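Local coordinates for putative cytochrome P450 YjiB (Bacillus subtilis subsp. subtilis, PDB 4RM4), which probably works as a heme-dependent monooxygenase of the cytochrome P450 family, inserting one atom of molecular oxygen into its substrates, at residues F41-E44 and N45-W48. Numbering follows the deposited sequence.
Sequences FDEE and NQVW
D42 bonds to V47 across the hairpin and to N45 in the connecting turn. Its backbone N-H gives O of V47 a nearly straight hydrogen bond (2.9 Å), while its O accepts from N of V47 at 3.3 Å and, more weakly, from N of Q46. With CG anti to the backbone N (chi1 175°), the D42 carboxylate reaches over the turn. There OD1 takes N-H of N45 at 2.9 Å and, weakly, that of E44, and OD2 takes ND2 of N45 at 2.8 Å; N45 meets both oxygens from above the carboxylate plane. A short acid thus offers two acceptors, and asparagine the matching N-H. Q46 folds back, its NE2 donating to O of E43 at 2.9 Å and weakly to a water bound by OE1 of E43; its positive phi (54°) fits the first bulge position. On the face opposite D42 and V47, the broad indole of W48 receives F41 edge-to-face on its five-membered ring (planes 53° apart), CD1 of F41 lying 3.3 Å from CE2 of W48, and CB of F41 makes a CH-pi contact over the six-membered ring. NE1 of W48 is satisfied by a hydrogen bond to OD2 of D308. A serine in place of W48 would probably leave F41 without its aromatic partner and D308 without this N-H. Q46 and V47, both facing D42, form a G1 beta bulge closing the hairpin at the margin of the mixed P450 sheet.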
loop_
_atom_site.group_PDB
_atom_site.type_symbol
_atom_site.label_atom_id
_atom_site.label_comp_id
_atom_site.label_asym_id
_atom_site.label_seq_id
_atom_site.Cartn_x
_atom_site.Cartn_y
_atom_site.Cartn_z
ATOM N N PHE A 41 -21.288 13.219 8.673
ATOM C CA PHE A 41 -21.013 14.278 7.694
ATOM C C PHE A 41 -20.221 15.429 8.309
ATOM O O PHE A 41 -20.590 15.976 9.339
ATOM C CB PHE A 41 -22.309 14.809 7.075
ATOM C CG PHE A 41 -22.089 15.672 5.859
ATOM C CD1 PHE A 41 -21.630 15.111 4.675
ATOM C CD2 PHE A 41 -22.360 17.037 5.892
ATOM C CE1 PHE A 41 -21.424 15.883 3.557
ATOM C CE2 PHE A 41 -22.154 17.825 4.753
ATOM C CZ PHE A 41 -21.686 17.245 3.590
ATOM N N ASP A 42 -19.125 15.787 7.658
ATOM C CA ASP A 42 -18.263 16.866 8.116
ATOM C C ASP A 42 -18.705 18.120 7.385
ATOM O O ASP A 42 -18.602 18.201 6.165
ATOM C CB ASP A 42 -16.809 16.489 7.791
ATOM C CG ASP A 42 -15.816 17.595 8.104
ATOM O OD1 ASP A 42 -16.157 18.789 7.972
ATOM O OD2 ASP A 42 -14.665 17.248 8.448
ATOM N N GLU A 43 -19.246 19.085 8.125
ATOM C CA GLU A 43 -19.836 20.256 7.493
ATOM C C GLU A 43 -18.783 21.237 6.975
ATOM O O GLU A 43 -19.085 22.050 6.115
ATOM C CB GLU A 43 -20.790 20.976 8.453
ATOM C CG GLU A 43 -21.847 20.074 9.079
ATOM C CD GLU A 43 -22.993 19.714 8.135
ATOM O OE1 GLU A 43 -23.172 20.369 7.092
ATOM O OE2 GLU A 43 -23.704 18.737 8.429
ATOM N N GLU A 44 -17.564 21.182 7.508
ATOM C CA GLU A 44 -16.546 22.109 7.021
ATOM C C GLU A 44 -16.076 21.642 5.657
ATOM O O GLU A 44 -16.092 22.403 4.677
ATOM C CB GLU A 44 -15.359 22.225 7.983
ATOM C CG GLU A 44 -14.364 23.299 7.541
ATOM C CD GLU A 44 -13.164 23.479 8.450
ATOM O OE1 GLU A 44 -13.103 22.897 9.560
ATOM O OE2 GLU A 44 -12.258 24.230 8.033
ATOM N N ASN A 45 -15.640 20.391 5.608
ATOM C CA ASN A 45 -15.066 19.837 4.384
ATOM C C ASN A 45 -16.119 19.243 3.447
ATOM O O ASN A 45 -15.825 18.897 2.299
ATOM C CB ASN A 45 -13.956 18.849 4.735
ATOM C CG ASN A 45 -12.947 19.442 5.727
ATOM O OD1 ASN A 45 -12.159 20.320 5.377
ATOM N ND2 ASN A 45 -12.982 18.974 6.963
ATOM N N GLN A 46 -17.359 19.183 3.924
ATOM C CA GLN A 46 -18.470 18.636 3.156
ATOM C C GLN A 46 -18.169 17.233 2.642
ATOM O O GLN A 46 -18.270 16.954 1.448
ATOM C CB GLN A 46 -18.846 19.565 1.998
ATOM C CG GLN A 46 -19.359 20.930 2.447
ATOM C CD GLN A 46 -20.809 20.901 2.884
ATOM O OE1 GLN A 46 -21.689 20.472 2.136
ATOM N NE2 GLN A 46 -21.070 21.367 4.105
ATOM N N VAL A 47 -17.786 16.354 3.555
ATOM C CA VAL A 47 -17.509 14.981 3.213
ATOM C C VAL A 47 -18.120 14.022 4.223
ATOM O O VAL A 47 -18.157 14.293 5.430
ATOM C CB VAL A 47 -15.994 14.735 3.081
ATOM C CG1 VAL A 47 -15.725 13.295 2.684
ATOM C CG2 VAL A 47 -15.404 15.682 2.051
ATOM N N TRP A 48 -18.635 12.914 3.707
ATOM C CA TRP A 48 -19.108 11.822 4.539
ATOM C C TRP A 48 -17.977 10.872 4.931
ATOM O O TRP A 48 -17.110 10.584 4.124
ATOM C CB TRP A 48 -20.147 11.016 3.763
ATOM C CG TRP A 48 -21.430 11.728 3.516
ATOM C CD1 TRP A 48 -21.803 12.400 2.398
ATOM C CD2 TRP A 48 -22.534 11.779 4.405
ATOM N NE1 TRP A 48 -23.076 12.893 2.541
ATOM C CE2 TRP A 48 -23.548 12.523 3.775
ATOM C CE3 TRP A 48 -22.756 11.288 5.694
ATOM C CZ2 TRP A 48 -24.769 12.783 4.384
ATOM C CZ3 TRP A 48 -23.976 11.530 6.293
ATOM C CH2 TRP A 48 -24.962 12.281 5.640
HETATM O O HOH W 1 -23.369 22.904 6.044
#